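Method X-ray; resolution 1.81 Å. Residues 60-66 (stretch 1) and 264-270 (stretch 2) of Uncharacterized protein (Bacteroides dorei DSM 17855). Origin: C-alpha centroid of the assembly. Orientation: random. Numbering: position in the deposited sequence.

Stretch 1, residues 60-66: GKWVAAA
Stretch 2 264-270: IYGLGEW

Two segments of one chain, whose touching residues are at least 202 apart in sequence, pack here through buried contacts that cover 262 Å² summed over both sides. Residues 61-66 are helical, with phi/psi near -63/-39 from K61 onward, and the helix continues beyond A66. Three backbone hydrogen bonds define it: A64 N to G60 O (2.8 Å), A65 N to K61 O (2.9 Å) and A66 N to W62 O (3.1 Å). Residues 264-269 form an irregular loop, extended at Y265 (-147/145) and E269 (-157/145), with G266 at -105/-130, L267 at -102/105 and G268 at 61/26. The loop closes on itself through G266 N to E269 O (2.8 Å), and W270 leaves it in strand conformation. Register is set by K61 and G268, whose CA atoms lie 4.8 Å apart.

G60 makes no contact across the interface; its carbonyl serves the helix. K61 directs its CA-to-CB bond toward the loop, but the end of its side chain leads away. With chi angles m, t, t, p (-76°, -176°, 175°, 71°), its aliphatic portion passes Y265, CD lying 3.4 Å from Y265 OH, before NZ hydrogen-bonds to a residue just outside the stretches. Y265 reaches this point with chi1 at -147°, between wells, and chi2 at 84°; its OH is hydrogen-bonded elsewhere in the structure. At the backbone, K61 C is 3.3 Å from G268 O. This close approach suits glycine: an ideal CB on G268 would point toward the helix and lie 2.5 Å from K61 O and 2.9 Å from A65 CB, both clashes, while the positive phi independently favours this residue.

W62 N is 3.1 Å from G268 O, but the angle is poor, so the proximity is packing rather than a hydrogen bond. The W62 CA-to-CB bond points sideways; chi1 at -158° (t) and chi2 at -13° bring the indole nearer the loop. E269 CB lies over one face of the ring, 4.2 Å from the centroid of the five-membered ring and just 4° off its normal, a CH-pi contact. The E269 side chain, with chi1 at 60° (p), chi2 at -149° and chi3 at -103°, then places OE2 3.4 Å from W62 CD1. A water links the two side chains, accepting from W62 NE1 at 3.0 Å and donating to E269 OE1 at 2.7 Å. Thus E269 combines an aliphatic surface for the indole with a carboxyl end, whose OE1 accepts from the water. Within the loop, E269 OE2 is 2.6 Å from L267 O, a separation suggesting that the acid is probably protonated and donates.

V63 points away and A64 sideways, and neither touches the loop. One helical turn beyond K61, A65 again points toward it. Its CB is 3.4 Å from L267 O, 4.1 Å from G268 CA and 4.3 Å from L267 CB, the last an apolar contact with a leucine in the m, t rotamer. The short methyl side chain fits these close approaches. A66 points sideways and makes no contact across the interface.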

ATOM      1  N   GLY A  60      -0.440  -4.232  -0.456  1.00 11.08           N
ATOM      2  CA  GLY A  60      -1.091  -4.348   0.845  1.00 11.00           C
ATOM      3  C   GLY A  60      -0.837  -3.252   1.864  1.00 12.06           C
ATOM      4  O   GLY A  60      -1.587  -3.167   2.838  1.00 13.39           O
ATOM      5  N   LYS A  61       0.165  -2.383   1.658  1.00 10.82           N
ATOM      6  CA  LYS A  61       0.429  -1.308   2.625  1.00 11.94           C
ATOM      7  C   LYS A  61      -0.786  -0.391   2.751  1.00 12.19           C
ATOM      8  O   LYS A  61      -1.119   0.041   3.845  1.00 10.22           O
ATOM      9  CB  LYS A  61       1.689  -0.508   2.275  1.00 13.60           C
ATOM     10  CG  LYS A  61       2.991  -1.219   2.590  1.00 14.20           C
ATOM     11  CD  LYS A  61       4.214  -0.334   2.317  1.00 16.59           C
ATOM     12  CE  LYS A  61       5.525  -0.977   2.747  1.00 16.00           C
ATOM     13  NZ  LYS A  61       5.969  -2.124   1.917  1.00 16.31           N
ATOM     14  N   TRP A  62      -1.434  -0.122   1.627  1.00 12.66           N
ATOM     15  CA  TRP A  62      -2.626   0.735   1.588  1.00 13.86           C
ATOM     16  C   TRP A  62      -3.737   0.117   2.420  1.00 13.18           C
ATOM     17  O   TRP A  62      -4.376   0.784   3.212  1.00 13.30           O
ATOM     18  CB  TRP A  62      -3.078   0.935   0.145  1.00 14.24           C
ATOM     19  CG  TRP A  62      -3.941   2.160  -0.111  1.00 14.48           C
ATOM     20  CD1 TRP A  62      -4.580   2.984   0.819  1.00 14.82           C
ATOM     21  CD2 TRP A  62      -4.224   2.712  -1.388  1.00 14.08           C
ATOM     22  NE1 TRP A  62      -5.211   4.023   0.170  1.00 15.39           N
ATOM     23  CE2 TRP A  62      -5.034   3.865  -1.181  1.00 14.09           C
ATOM     24  CE3 TRP A  62      -3.873   2.346  -2.683  1.00 13.07           C
ATOM     25  CZ2 TRP A  62      -5.491   4.651  -2.236  1.00 14.95           C
ATOM     26  CZ3 TRP A  62      -4.278   3.145  -3.725  1.00 15.14           C
ATOM     27  CH2 TRP A  62      -5.080   4.305  -3.492  1.00 13.64           C
ATOM     28  N   VAL A  63      -3.987  -1.158   2.187  1.00 13.28           N
ATOM     29  CA  VAL A  63      -5.008  -1.920   2.939  1.00 13.27           C
ATOM     30  C   VAL A  63      -4.649  -2.013   4.421  1.00 13.70           C
ATOM     31  O   VAL A  63      -5.502  -1.846   5.283  1.00 13.82           O
ATOM     32  CB  VAL A  63      -5.227  -3.321   2.337  1.00 14.32           C
ATOM     33  CG1 VAL A  63      -6.299  -4.080   3.133  1.00 14.13           C
ATOM     34  CG2 VAL A  63      -5.584  -3.213   0.858  1.00 14.87           C
ATOM     35  N   ALA A  64      -3.382  -2.235   4.739  1.00 12.98           N
ATOM     36  CA  ALA A  64      -2.990  -2.341   6.155  1.00 14.07           C
ATOM     37  C   ALA A  64      -3.140  -1.023   6.907  1.00 14.05           C
ATOM     38  O   ALA A  64      -3.617  -0.987   8.057  1.00 13.90           O
ATOM     39  CB  ALA A  64      -1.566  -2.860   6.253  1.00 14.93           C
ATOM     40  N   ALA A  65      -2.793   0.084   6.255  1.00 13.76           N
ATOM     41  CA  ALA A  65      -3.046   1.405   6.823  1.00 13.14           C
ATOM     42  C   ALA A  65      -4.560   1.627   7.070  1.00 13.27           C
ATOM     43  O   ALA A  65      -4.944   2.237   8.084  1.00 14.39           O
ATOM     44  CB  ALA A  65      -2.506   2.485   5.901  1.00 13.48           C
ATOM     45  N   ALA A  66      -5.392   1.143   6.162  1.00 11.68           N
ATOM     46  CA  ALA A  66      -6.861   1.218   6.352  1.00 14.07           C
ATOM     47  C   ALA A  66      -7.366   0.390   7.561  1.00 14.89           C
ATOM     48  O   ALA A  66      -8.271   0.841   8.272  1.00 15.11           O
ATOM     49  CB  ALA A  66      -7.585   0.808   5.096  1.00 13.84           C
ATOM     50  N   ILE A 264       5.984  12.895  -0.644  1.00 15.12           N
ATOM     51  CA  ILE A 264       5.776  11.714  -1.521  1.00 13.83           C
ATOM     52  C   ILE A 264       4.963  10.576  -0.898  1.00 13.15           C
ATOM     53  O   ILE A 264       4.629   9.599  -1.595  1.00 12.47           O
ATOM     54  CB  ILE A 264       7.116  11.153  -2.038  1.00 14.29           C
ATOM     55  CG1 ILE A 264       8.000  10.703  -0.859  1.00 14.24           C
ATOM     56  CG2 ILE A 264       7.763  12.210  -2.943  1.00 15.70           C
ATOM     57  CD1 ILE A 264       9.347  10.150  -1.256  1.00 17.16           C
ATOM     58  N   TYR A 265       4.624  10.678   0.382  1.00 12.61           N
ATOM     59  CA  TYR A 265       3.966   9.535   1.043  1.00 11.94           C
ATOM     60  C   TYR A 265       2.985  10.009   2.089  1.00 14.32           C
ATOM     61  O   TYR A 265       3.238  10.995   2.789  1.00 14.50           O
ATOM     62  CB  TYR A 265       5.025   8.596   1.667  1.00 11.47           C
ATOM     63  CG  TYR A 265       4.677   7.132   1.686  1.00 11.08           C
ATOM     64  CD1 TYR A 265       4.903   6.320   0.583  1.00 11.43           C
ATOM     65  CD2 TYR A 265       4.096   6.545   2.823  1.00 12.10           C
ATOM     66  CE1 TYR A 265       4.607   4.970   0.608  1.00 10.36           C
ATOM     67  CE2 TYR A 265       3.782   5.192   2.845  1.00 12.05           C
ATOM     68  CZ  TYR A 265       4.037   4.411   1.738  1.00 11.70           C
ATOM     69  OH  TYR A 265       3.762   3.041   1.780  1.00 14.32           O
ATOM     70  N   GLY A 266       1.893   9.264   2.216  1.00 13.32           N
ATOM     71  CA  GLY A 266       0.909   9.434   3.256  1.00 13.21           C
ATOM     72  C   GLY A 266       1.039   8.349   4.297  1.00 13.58           C
ATOM     73  O   GLY A 266       2.142   8.153   4.848  1.00 14.20           O
ATOM     74  N   LEU A 267      -0.076   7.698   4.637  1.00 12.40           N
ATOM     75  CA  LEU A 267      -0.068   6.506   5.495  1.00 12.60           C
ATOM     76  C   LEU A 267      -0.230   5.256   4.654  1.00 13.03           C
ATOM     77  O   LEU A 267      -1.281   5.022   4.029  1.00 13.35           O
ATOM     78  CB  LEU A 267      -1.184   6.568   6.537  1.00 14.05           C
ATOM     79  CG  LEU A 267      -1.206   7.844   7.387  1.00 14.02           C
ATOM     80  CD1 LEU A 267      -2.432   7.847   8.299  1.00 15.68           C
ATOM     81  CD2 LEU A 267       0.038   7.965   8.245  1.00 15.14           C
ATOM     82  N   GLY A 268       0.861   4.529   4.476  1.00 12.17           N
ATOM     83  CA  GLY A 268       0.858   3.321   3.630  1.00 12.66           C
ATOM     84  C   GLY A 268       0.516   3.499   2.152  1.00 12.65           C
ATOM     85  O   GLY A 268       0.026   2.584   1.542  1.00 11.60           O
ATOM     86  N   GLU A 269       0.760   4.681   1.594  1.00 11.90           N
ATOM     87  CA  GLU A 269       0.410   4.983   0.229  1.00 12.76           C
ATOM     88  C   GLU A 269       1.274   6.135  -0.294  1.00 11.74           C
ATOM     89  O   GLU A 269       1.624   7.082   0.473  1.00 12.65           O
ATOM     90  CB  GLU A 269      -1.072   5.345   0.128  1.00 12.84           C
ATOM     91  CG  GLU A 269      -1.496   6.569   0.953  1.00 13.69           C
ATOM     92  CD  GLU A 269      -2.952   6.465   1.449  1.00 15.21           C
ATOM     93  OE1 GLU A 269      -3.856   7.119   0.870  1.00 15.52           O
ATOM     94  OE2 GLU A 269      -3.217   5.645   2.387  1.00 17.48           O
ATOM     95  N   TRP A 270       1.609   6.065  -1.580  1.00 11.01           N
ATOM     96  CA  TRP A 270       2.378   7.111  -2.247  1.00 11.16           C
ATOM     97  C   TRP A 270       1.459   8.209  -2.749  1.00 11.97           C
ATOM     98  O   TRP A 270       0.373   7.947  -3.333  1.00 12.68           O
ATOM     99  CB  TRP A 270       3.166   6.558  -3.464  1.00 11.42           C
ATOM    100  CG  TRP A 270       4.199   5.499  -3.143  1.00 11.79           C
ATOM    101  CD1 TRP A 270       4.013   4.133  -3.117  1.00 11.98           C
ATOM    102  CD2 TRP A 270       5.578   5.709  -2.857  1.00 11.19           C
ATOM    103  NE1 TRP A 270       5.170   3.510  -2.746  1.00 13.13           N
ATOM    104  CE2 TRP A 270       6.148   4.454  -2.589  1.00 11.61           C
ATOM    105  CE3 TRP A 270       6.372   6.863  -2.690  1.00 11.65           C
ATOM    106  CZ2 TRP A 270       7.477   4.305  -2.204  1.00 12.29           C
ATOM    107  CZ3 TRP A 270       7.719   6.699  -2.335  1.00 11.57           C
ATOM    108  CH2 TRP A 270       8.250   5.451  -2.099  1.00 11.97           C
TER
HETATM  109  O   HOH W   1      -6.453   6.524   1.391  1.00 18.88           O